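Long-range contacts in putative trimethylamine methyltransferase (Rhizobium meliloti, PDB 4YYC), which probably transfers methyl groups, being assigned to the trimethylamine methyltransferase (MttB) family: residues A[73-78]-A[250-255]; A[105-110]-A[348-353]; A[292-297]-A[313-318]; A[339-344]-A[382-387]. All blocks are in the same frame, centred on the assembly; numbering follows the deposited sequence.

Interaction 1 (A[73-78]-A[250-255]); sequences IGIEFR and MVFDET
Glu-76 and Arg-78 pair through their backbones with Met-250 and Phe-252, on two short stretches whose end-to-end directions differ by only 15°. Glu-76 N donates to Met-250 O (3.0 Å), and Glu-76 O receives the hydrogen of Phe-252 N (2.8 Å). Arg-78 N then bonds Phe-252 O at 2.9 Å, almost perfectly straight at 177°. The tight packing lies on the face that carries Phe-77 and Phe-252. These side chains run side by side and point the same way, with Phe-77 CZ 3.9 Å from Phe-252 CD2 and the ring planes 33° apart. Ile-75 sets CG2 at the edge of the Phe-252 ring, while its CD1 reaches CB of the selenomethionine Met-250 at 3.7 Å. Leu-257 and Ala-299 of neighbouring helices pack here too. The other face is looser and more polar. Arg-78, extended from CG to NE, passes over Val-251, whose CG2 sits 3.8 Å above the centre of the guanidinium. Arg-78 NE meets the anti lone pair of Glu-76 OE1 at 2.8 Å, Glu-76 OE2 is held by Arg-98, and a water joins Arg-78 NH1 to Asp-253 OD1. Gly-442 of the second subunit packs on Val-251. The pairing is that of two parallel strands in a four-stranded mixed sheet, with 251-252 outermost within the chain.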
# COMPACT_ATOMS: atom_id res chain seq x y z
N ILE A 73 16.68 -4.25 -33.08
CA ILE A 73 17.53 -5.03 -32.17
C ILE A 73 17.13 -6.49 -32.23
O ILE A 73 17.99 -7.35 -32.38
CB ILE A 73 17.46 -4.50 -30.72
CG1 ILE A 73 17.95 -3.05 -30.71
CG2 ILE A 73 18.30 -5.38 -29.81
CD1 ILE A 73 17.75 -2.34 -29.39
N GLY A 74 15.84 -6.77 -32.13
CA GLY A 74 15.33 -8.12 -32.20
C GLY A 74 15.40 -8.84 -30.86
O GLY A 74 15.83 -8.30 -29.86
N ILE A 75 14.91 -10.06 -30.88
CA ILE A 75 14.87 -10.92 -29.70
C ILE A 75 15.51 -12.25 -30.06
O ILE A 75 15.22 -12.81 -31.11
CB ILE A 75 13.42 -11.16 -29.28
CG1 ILE A 75 12.68 -9.84 -29.02
CG2 ILE A 75 13.35 -12.09 -28.07
CD1 ILE A 75 13.11 -9.05 -27.81
N GLU A 76 16.40 -12.74 -29.22
CA GLU A 76 17.00 -14.06 -29.45
C GLU A 76 16.03 -15.19 -29.10
O GLU A 76 15.42 -15.17 -28.04
CB GLU A 76 18.25 -14.23 -28.59
CG GLU A 76 19.35 -13.21 -28.89
CD GLU A 76 20.40 -13.77 -29.82
OE1 GLU A 76 21.02 -14.80 -29.49
OE2 GLU A 76 20.60 -13.19 -30.92
N PHE A 77 15.91 -16.18 -29.99
CA PHE A 77 15.21 -17.41 -29.71
C PHE A 77 16.31 -18.44 -29.82
O PHE A 77 16.71 -18.80 -30.92
CB PHE A 77 14.06 -17.62 -30.70
CG PHE A 77 12.83 -16.83 -30.34
CD1 PHE A 77 12.79 -15.44 -30.48
CD2 PHE A 77 11.71 -17.47 -29.82
CE1 PHE A 77 11.67 -14.73 -30.07
CE2 PHE A 77 10.59 -16.76 -29.42
CZ PHE A 77 10.57 -15.40 -29.53
N ARG A 78 16.84 -18.88 -28.68
CA ARG A 78 18.08 -19.68 -28.69
C ARG A 78 17.87 -21.18 -28.62
O ARG A 78 17.01 -21.64 -27.92
CB ARG A 78 18.98 -19.24 -27.56
CG ARG A 78 19.43 -17.83 -27.74
CD ARG A 78 20.42 -17.41 -26.67
NE ARG A 78 21.01 -16.10 -26.98
CZ ARG A 78 21.82 -15.44 -26.13
NH1 ARG A 78 22.09 -15.95 -24.94
NH2 ARG A 78 22.33 -14.26 -26.47
N MSE A 250 15.92 -9.79 -23.49
CA MSE A 250 15.61 -10.02 -24.91
C MSE A 250 16.10 -11.38 -25.39
O MSE A 250 16.52 -11.52 -26.53
CB MSE A 250 16.14 -8.82 -25.73
CG MSE A 250 15.43 -7.51 -25.31
SE MSE A 250 16.24 -5.99 -26.27
CE MSE A 250 17.84 -5.71 -25.12
N VAL A 251 16.03 -12.40 -24.53
CA VAL A 251 16.37 -13.77 -24.93
C VAL A 251 15.28 -14.68 -24.43
O VAL A 251 14.90 -14.58 -23.25
CB VAL A 251 17.72 -14.22 -24.31
CG1 VAL A 251 17.98 -15.72 -24.53
CG2 VAL A 251 18.88 -13.41 -24.87
N PHE A 252 14.86 -15.62 -25.29
CA PHE A 252 14.13 -16.82 -24.84
C PHE A 252 15.02 -18.03 -25.09
O PHE A 252 15.52 -18.19 -26.17
CB PHE A 252 12.79 -16.98 -25.58
CG PHE A 252 11.74 -16.00 -25.11
CD1 PHE A 252 10.97 -16.26 -24.00
CD2 PHE A 252 11.58 -14.79 -25.79
CE1 PHE A 252 10.03 -15.34 -23.55
CE2 PHE A 252 10.63 -13.86 -25.35
CZ PHE A 252 9.87 -14.12 -24.24
N ASP A 253 15.17 -18.84 -24.06
CA ASP A 253 15.99 -20.03 -24.12
C ASP A 253 15.22 -21.30 -24.38
O ASP A 253 14.00 -21.39 -24.24
CB ASP A 253 16.77 -20.15 -22.81
CG ASP A 253 17.98 -19.24 -22.76
OD1 ASP A 253 18.75 -19.22 -23.76
OD2 ASP A 253 18.17 -18.58 -21.71
N GLU A 254 15.98 -22.30 -24.79
CA GLU A 254 15.46 -23.60 -25.18
C GLU A 254 14.45 -24.23 -24.21
O GLU A 254 13.42 -24.76 -24.62
CB GLU A 254 16.68 -24.52 -25.35
CG GLU A 254 16.41 -25.93 -25.77
CD GLU A 254 17.70 -26.69 -26.03
OE1 GLU A 254 18.74 -26.39 -25.41
OE2 GLU A 254 17.65 -27.59 -26.88
N THR A 255 14.77 -24.26 -22.93
CA THR A 255 13.89 -24.93 -21.97
C THR A 255 12.54 -24.27 -21.89
O THR A 255 11.50 -24.94 -21.92
CB THR A 255 14.54 -24.99 -20.59
OG1 THR A 255 15.75 -25.72 -20.75
CG2 THR A 255 13.61 -25.75 -19.61
O HOH W 1 21.22 -18.13 -23.49

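Interaction 2 (A[105-110]-A[348-353]); sequences LCRELL and RRLGLP
Arg-107 and Leu-350 mark the closest backbone approach, their CA atoms 7.2 Å apart, with no hydrogen bond running directly between the segments. Helix 105-109 faces the C-terminal end of helix 334-350, which finishes in a Schellman motif: Gly-351, with positive phi, is the C-prime residue, and Leu-352 N turns back to Ala-347 O. Three leucines and Arg-107 carry most of the contact. Leu-350 CD1 lies over one face of the Arg-107 guanidinium, 3.6 Å from Arg-107 NH1. The arginine chain bends at chi3 (-74°), which turns NE out of the line of the chain. Arg-107 CG touches the same Leu-350 CD1 methyl, at 3.9 Å. Just past the end of helix 105-109, Leu-110 CD1 meets Leu-350 CD1 at 4.0 Å, and Leu-110 CD2 comes within 4.3 Å of Leu-352 CD2. Water supplies the polar link: one molecule, in the guanidinium plane, accepts from Arg-107 NH1 (2.9 Å) and donates to Arg-349 O. A second lies close to both Leu-110 O and Leu-350 O. Arg-349 itself turns to Glu-63 and Glu-56 in salt bridges. Around the junction, helix 286-307 touches both sides, Ala-301 packing on Leu-110 and Leu-298 on Leu-350, helix 56-73 borders the arginines, and strand 313-322 backs Leu-350 and Leu-352 with Phe-315.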
# COMPACT_ATOMS: atom_id res chain seq x y z
N LEU A 105 3.80 -6.88 -36.34
CA LEU A 105 3.59 -8.31 -36.58
C LEU A 105 3.13 -9.03 -35.34
O LEU A 105 2.16 -9.78 -35.36
CB LEU A 105 4.86 -8.98 -37.15
CG LEU A 105 4.79 -10.50 -37.40
CD1 LEU A 105 3.64 -10.84 -38.32
CD2 LEU A 105 6.12 -11.06 -37.91
N CYS A 106 3.86 -8.83 -34.26
CA CYS A 106 3.51 -9.52 -33.00
C CYS A 106 2.12 -9.15 -32.52
O CYS A 106 1.33 -9.99 -32.16
CB CYS A 106 4.55 -9.24 -31.91
SG CYS A 106 6.18 -9.96 -32.26
N ARG A 107 1.81 -7.86 -32.57
CA ARG A 107 0.50 -7.42 -32.15
C ARG A 107 -0.62 -8.04 -33.01
O ARG A 107 -1.66 -8.46 -32.49
CB ARG A 107 0.51 -5.88 -32.11
CG ARG A 107 -0.56 -5.24 -31.32
CD ARG A 107 -0.33 -3.73 -31.22
NE ARG A 107 0.77 -3.32 -30.31
CZ ARG A 107 0.64 -3.09 -29.00
NH1 ARG A 107 -0.53 -3.24 -28.39
NH2 ARG A 107 1.69 -2.69 -28.30
N GLU A 108 -0.42 -8.11 -34.33
CA GLU A 108 -1.38 -8.77 -35.21
C GLU A 108 -1.55 -10.24 -34.91
O GLU A 108 -2.66 -10.75 -34.86
CB GLU A 108 -0.97 -8.58 -36.69
CG GLU A 108 -2.01 -9.03 -37.73
CD GLU A 108 -3.26 -8.14 -37.80
OE1 GLU A 108 -3.33 -7.06 -37.13
OE2 GLU A 108 -4.21 -8.51 -38.55
N LEU A 109 -0.43 -10.94 -34.70
CA LEU A 109 -0.49 -12.36 -34.35
C LEU A 109 -1.25 -12.59 -33.07
O LEU A 109 -1.90 -13.59 -32.91
CB LEU A 109 0.91 -12.94 -34.24
CG LEU A 109 1.67 -13.12 -35.57
CD1 LEU A 109 3.16 -13.36 -35.33
CD2 LEU A 109 1.04 -14.22 -36.41
N LEU A 110 -1.16 -11.63 -32.15
CA LEU A 110 -1.84 -11.77 -30.86
C LEU A 110 -3.33 -11.50 -30.91
O LEU A 110 -4.02 -11.73 -29.92
CB LEU A 110 -1.19 -10.84 -29.84
CG LEU A 110 0.09 -11.50 -29.28
CD1 LEU A 110 0.95 -10.49 -28.54
CD2 LEU A 110 -0.23 -12.68 -28.38
N ARG A 348 -3.47 -4.25 -20.93
CA ARG A 348 -4.91 -4.07 -21.26
C ARG A 348 -5.04 -3.63 -22.70
O ARG A 348 -5.93 -4.09 -23.43
CB ARG A 348 -5.60 -3.09 -20.31
CG ARG A 348 -5.89 -3.67 -18.92
CD ARG A 348 -6.71 -2.70 -18.07
NE ARG A 348 -5.95 -1.55 -17.59
CZ ARG A 348 -5.17 -1.53 -16.51
NH1 ARG A 348 -5.01 -2.59 -15.75
NH2 ARG A 348 -4.54 -0.39 -16.20
N ARG A 349 -4.14 -2.76 -23.15
CA ARG A 349 -4.18 -2.26 -24.52
C ARG A 349 -3.77 -3.32 -25.52
O ARG A 349 -4.35 -3.38 -26.63
CB ARG A 349 -3.30 -1.02 -24.69
CG ARG A 349 -3.83 0.20 -23.94
CD ARG A 349 -2.73 1.19 -23.70
NE ARG A 349 -2.22 1.83 -24.90
CZ ARG A 349 -2.72 2.96 -25.42
NH1 ARG A 349 -3.76 3.59 -24.85
NH2 ARG A 349 -2.15 3.48 -26.48
N LEU A 350 -2.88 -4.22 -25.13
CA LEU A 350 -2.50 -5.37 -25.95
C LEU A 350 -3.61 -6.42 -26.01
O LEU A 350 -3.75 -7.10 -27.03
CB LEU A 350 -1.18 -5.95 -25.48
CG LEU A 350 -0.62 -7.10 -26.31
CD1 LEU A 350 -0.49 -6.79 -27.79
CD2 LEU A 350 0.74 -7.45 -25.74
N GLY A 351 -4.45 -6.52 -25.00
CA GLY A 351 -5.53 -7.47 -24.91
C GLY A 351 -5.21 -8.80 -24.26
O GLY A 351 -5.84 -9.79 -24.60
N LEU A 352 -4.19 -8.85 -23.40
CA LEU A 352 -3.84 -10.07 -22.70
C LEU A 352 -4.05 -9.92 -21.21
O LEU A 352 -3.76 -8.85 -20.64
CB LEU A 352 -2.35 -10.43 -22.92
CG LEU A 352 -1.92 -10.62 -24.38
CD1 LEU A 352 -0.44 -10.96 -24.43
CD2 LEU A 352 -2.77 -11.63 -25.09
N PRO A 353 -4.53 -10.99 -20.56
CA PRO A 353 -4.51 -10.95 -19.09
C PRO A 353 -3.10 -10.71 -18.53
O PRO A 353 -2.13 -11.10 -19.14
CB PRO A 353 -5.04 -12.33 -18.68
CG PRO A 353 -5.68 -12.88 -19.89
CD PRO A 353 -4.93 -12.31 -21.07
O HOH W 2 -3.13 -3.98 -29.35
O HOH W 3 -4.26 -9.30 -28.48

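Interaction 3 (A[292-297]-A[313-318]); sequences QILAEV and VLFGTF
On the helix whose Ile-293 and Val-297 pack against Phe-315, Glu-296 OE2 accepts two hydrogen bonds, from the backbone N of Met-250 and from Gln-292 NE2 at 3.0 Å. The amide nitrogen comes from above the carboxylate plane, 40° out of it. Glu-296 OE1 is bound by Ser-248 OG, so both oxygens of this buried carboxylate have partners. The contact with segment 313-318 lies away from this acid and is almost wholly apolar. The Phe-315 ring is the largest surface in it. Val-297 CG1 covers one face in a CH-pi contact, 3.9 Å from the ring centroid and 27° off the normal, displaced toward the rim. Two further methyls approach the ring obliquely: Leu-294 CD1 lies 3.8 Å from Phe-315 CE2, and Ile-293 CG2 is equally far from Phe-315 CE1. That same Ile-293 CG2 rests 3.4 Å from Thr-317 OG1, which stands in the ring plane at its edge. The hydroxyl donates to Gly-316 O (2.8 Å), reaching that carbonyl from above its plane. Val-297 CG2 in turn leans on Gly-316 O. Ala-347 of helix 334-350 also packs on Phe-315. The axes of helix 292-297 and strand 313-316 run 9.1 Å apart at closest and nearly antiparallel, at 162°. This is the helix-on-strand packing of a beta-alpha-beta unit, strand 269-277, helix 286-307 and strand 313-322, consistent with the TIM barrel known for the MttB family.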
# COMPACT_ATOMS: atom_id res chain seq x y z
N GLN A 292 11.42 -2.46 -22.77
CA GLN A 292 12.01 -3.80 -22.92
C GLN A 292 11.00 -4.90 -22.57
O GLN A 292 10.90 -5.91 -23.26
CB GLN A 292 13.24 -3.95 -22.07
CG GLN A 292 14.10 -5.14 -22.49
CD GLN A 292 15.21 -5.32 -21.47
OE1 GLN A 292 16.11 -4.53 -21.41
NE2 GLN A 292 15.11 -6.36 -20.63
N ILE A 293 10.27 -4.69 -21.49
CA ILE A 293 9.22 -5.61 -21.11
C ILE A 293 8.22 -5.85 -22.24
O ILE A 293 7.89 -6.99 -22.57
CB ILE A 293 8.47 -5.14 -19.84
CG1 ILE A 293 9.37 -5.36 -18.62
CG2 ILE A 293 7.16 -5.89 -19.68
CD1 ILE A 293 8.86 -4.58 -17.40
N LEU A 294 7.74 -4.77 -22.83
CA LEU A 294 6.72 -4.88 -23.86
C LEU A 294 7.28 -5.62 -25.07
O LEU A 294 6.59 -6.46 -25.66
CB LEU A 294 6.16 -3.49 -24.23
CG LEU A 294 5.10 -3.48 -25.33
CD1 LEU A 294 3.91 -4.37 -24.96
CD2 LEU A 294 4.66 -2.03 -25.58
N ALA A 295 8.54 -5.34 -25.44
CA ALA A 295 9.18 -6.07 -26.58
C ALA A 295 9.27 -7.56 -26.30
O ALA A 295 8.89 -8.38 -27.13
CB ALA A 295 10.56 -5.47 -26.85
N GLU A 296 9.73 -7.94 -25.10
CA GLU A 296 9.88 -9.35 -24.73
C GLU A 296 8.51 -10.05 -24.72
O GLU A 296 8.38 -11.13 -25.26
CB GLU A 296 10.56 -9.49 -23.38
CG GLU A 296 11.99 -9.04 -23.39
CD GLU A 296 12.70 -9.18 -22.07
OE1 GLU A 296 12.17 -9.79 -21.10
OE2 GLU A 296 13.85 -8.68 -21.97
N VAL A 297 7.50 -9.40 -24.14
CA VAL A 297 6.18 -10.01 -24.11
C VAL A 297 5.56 -10.13 -25.48
O VAL A 297 4.99 -11.17 -25.81
CB VAL A 297 5.23 -9.30 -23.10
CG1 VAL A 297 3.79 -9.79 -23.31
CG2 VAL A 297 5.72 -9.46 -21.67
N VAL A 313 -2.65 -17.06 -23.29
CA VAL A 313 -1.34 -16.51 -22.97
C VAL A 313 -1.50 -15.21 -22.16
O VAL A 313 -2.38 -14.39 -22.46
CB VAL A 313 -0.47 -16.29 -24.24
CG1 VAL A 313 -1.09 -15.37 -25.25
CG2 VAL A 313 0.94 -15.78 -23.88
N LEU A 314 -0.66 -15.04 -21.15
CA LEU A 314 -0.68 -13.86 -20.31
C LEU A 314 0.55 -12.99 -20.54
O LEU A 314 1.65 -13.50 -20.80
CB LEU A 314 -0.72 -14.22 -18.81
CG LEU A 314 -1.99 -14.87 -18.28
CD1 LEU A 314 -2.10 -16.32 -18.68
CD2 LEU A 314 -2.08 -14.67 -16.78
N PHE A 315 0.36 -11.67 -20.39
CA PHE A 315 1.43 -10.70 -20.28
C PHE A 315 1.89 -10.72 -18.81
O PHE A 315 1.15 -10.25 -17.92
CB PHE A 315 0.82 -9.33 -20.67
CG PHE A 315 1.77 -8.15 -20.75
CD1 PHE A 315 2.64 -7.83 -19.74
CD2 PHE A 315 1.70 -7.29 -21.82
CE1 PHE A 315 3.44 -6.73 -19.82
CE2 PHE A 315 2.46 -6.14 -21.89
CZ PHE A 315 3.35 -5.87 -20.90
N GLY A 316 3.08 -11.25 -18.58
CA GLY A 316 3.66 -11.32 -17.22
C GLY A 316 4.75 -10.31 -17.06
O GLY A 316 5.25 -9.76 -18.04
N THR A 317 5.09 -9.99 -15.83
CA THR A 317 6.22 -9.16 -15.54
C THR A 317 6.68 -9.59 -14.11
O THR A 317 5.88 -9.53 -13.19
CB THR A 317 5.82 -7.66 -15.55
OG1 THR A 317 5.61 -7.21 -16.91
CG2 THR A 317 6.87 -6.78 -14.94
N PHE A 318 7.96 -9.91 -13.95
CA PHE A 318 8.60 -9.88 -12.64
C PHE A 318 9.56 -8.71 -12.72
O PHE A 318 10.48 -8.73 -13.57
CB PHE A 318 9.35 -11.15 -12.31
CG PHE A 318 10.08 -11.06 -11.03
CD1 PHE A 318 9.46 -11.37 -9.86
CD2 PHE A 318 11.40 -10.59 -11.00
CE1 PHE A 318 10.14 -11.24 -8.65
CE2 PHE A 318 12.08 -10.47 -9.80
CZ PHE A 318 11.43 -10.79 -8.63

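Interaction 4 (A[339-344]-A[382-387]); sequences VSYGAA and LLAGTN
Ser-340 makes the first, light touch, its carbonyl O 4.4 Å from Ala-384 CB, while its hydroxyl is engaged with that of Thr-356. The next residue, Tyr-341, carries most of the contact, and its CA is the nearest to that of Ala-384, at 5.2 Å. With CG anti to its carbonyl carbon (chi1 -81°), the ring extends beside Leu-383, the two side chains pointing the same way. Tyr-341 CD1 lies 3.7 Å from Ala-384 CB, which approaches the ring obliquely. Further out, Leu-383 CB sits at the ring edge, near its plane, 4.0 Å from Tyr-341 CE1. The phenol oxygen, Tyr-341 OH, is 3.9 Å from both Leu-383 CB and Leu-383 CD1. Tyr-51 adds an edge-to-face contact to the same ring, and Leu-383 of the second subunit packs on both Tyr-341 and Leu-383, which places this part of the contact at the subunit boundary. The surface being met is the end of helix 368-383, closed by a Schellman motif: Gly-385 takes positive phi, and its N bonds back to Leu-382 O at 3.0 Å. One turn after Tyr-341, Ala-344 points toward the other segment, its CB 3.5 Å from Ala-384 O and 4.0 Å from Ala-384 CB, so two methyl groups meet directly here. Ala-384 O itself accepts a hydrogen bond from Arg-348 NH1, one turn further along the same helix, and Phe-354 of strand 354-355 lies against Ala-344.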
# COMPACT_ATOMS: atom_id res chain seq x y z
N VAL A 339 6.69 0.82 -12.79
CA VAL A 339 6.81 -0.15 -13.91
C VAL A 339 5.55 -1.03 -13.98
O VAL A 339 4.94 -1.18 -15.03
CB VAL A 339 8.04 -1.06 -13.76
CG1 VAL A 339 8.01 -2.28 -14.71
CG2 VAL A 339 9.33 -0.27 -13.95
N SER A 340 5.15 -1.61 -12.85
CA SER A 340 4.04 -2.53 -12.89
C SER A 340 2.70 -1.88 -13.16
O SER A 340 1.85 -2.45 -13.88
CB SER A 340 3.99 -3.39 -11.65
OG SER A 340 5.10 -4.26 -11.65
N TYR A 341 2.48 -0.68 -12.63
CA TYR A 341 1.24 0.04 -12.97
C TYR A 341 1.19 0.30 -14.47
O TYR A 341 0.16 0.14 -15.11
CB TYR A 341 1.14 1.39 -12.25
CG TYR A 341 0.66 1.39 -10.81
CD1 TYR A 341 -0.58 0.83 -10.46
CD2 TYR A 341 1.42 1.95 -9.79
CE1 TYR A 341 -1.05 0.90 -9.16
CE2 TYR A 341 0.96 1.96 -8.48
CZ TYR A 341 -0.27 1.45 -8.18
OH TYR A 341 -0.74 1.44 -6.90
N GLY A 342 2.31 0.75 -15.03
CA GLY A 342 2.41 1.05 -16.43
C GLY A 342 2.27 -0.20 -17.29
O GLY A 342 1.58 -0.20 -18.34
N ALA A 343 2.88 -1.27 -16.86
CA ALA A 343 2.84 -2.52 -17.64
C ALA A 343 1.39 -3.03 -17.70
O ALA A 343 0.92 -3.56 -18.72
CB ALA A 343 3.77 -3.56 -17.03
N ALA A 344 0.64 -2.88 -16.62
CA ALA A 344 -0.78 -3.27 -16.64
C ALA A 344 -1.58 -2.49 -17.68
O ALA A 344 -2.43 -3.07 -18.38
CB ALA A 344 -1.39 -3.06 -15.26
N LEU A 382 -3.16 -4.94 -6.61
CA LEU A 382 -4.62 -4.85 -6.69
C LEU A 382 -5.03 -3.62 -7.50
O LEU A 382 -5.92 -3.69 -8.37
CB LEU A 382 -5.23 -4.75 -5.31
CG LEU A 382 -6.77 -4.65 -5.30
CD1 LEU A 382 -7.36 -5.95 -5.73
CD2 LEU A 382 -7.29 -4.22 -3.95
N LEU A 383 -4.44 -2.48 -7.20
CA LEU A 383 -4.90 -1.23 -7.82
C LEU A 383 -4.57 -1.16 -9.29
O LEU A 383 -5.29 -0.51 -10.06
CB LEU A 383 -4.33 -0.02 -7.07
CG LEU A 383 -4.79 0.10 -5.62
CD1 LEU A 383 -4.19 1.34 -5.04
CD2 LEU A 383 -6.28 0.16 -5.51
N ALA A 384 -3.52 -1.87 -9.71
CA ALA A 384 -3.19 -1.99 -11.15
C ALA A 384 -4.17 -2.87 -11.90
O ALA A 384 -4.13 -2.89 -13.14
CB ALA A 384 -1.77 -2.54 -11.31
N GLY A 385 -5.02 -3.63 -11.20
CA GLY A 385 -5.94 -4.55 -11.88
C GLY A 385 -5.24 -5.82 -12.34
O GLY A 385 -5.48 -6.30 -13.44
N THR A 386 -4.37 -6.36 -11.52
CA THR A 386 -3.60 -7.54 -11.94
C THR A 386 -4.55 -8.75 -12.01
O THR A 386 -5.28 -9.02 -11.07
CB THR A 386 -2.41 -7.78 -10.98
OG1 THR A 386 -1.63 -6.60 -10.90
CG2 THR A 386 -1.53 -8.92 -11.43
N ASN A 387 -4.46 -9.54 -13.07
CA ASN A 387 -5.34 -10.69 -13.24
C ASN A 387 -4.81 -11.94 -12.56
O ASN A 387 -5.59 -12.70 -12.01
CB ASN A 387 -5.54 -10.99 -14.74
CG ASN A 387 -6.25 -9.88 -15.47
OD1 ASN A 387 -5.72 -9.33 -16.43
ND2 ASN A 387 -7.45 -9.54 -15.03

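How the interactions relate
From the N terminus, interaction 1 closes the first long loop, bringing strand 75-77 to 251-252. Interaction 2 opens inside that loop at 105-110 and closes beyond it at 348-353, so the two cross. Interaction 3 is a short closure nested within interaction 2, and interaction 4 opens within interaction 2 but ends after it, crossing it as well. Interactions 1, 3 and 4 follow one another in series. Interaction 3 touches the other three: through it, helix 286-307 joins the sheet of 75-77 and 251-252 to strand 313-322 and helix 334-350. That last helix serves interactions 2 and 4, while the second subunit borders interactions 1 and 4.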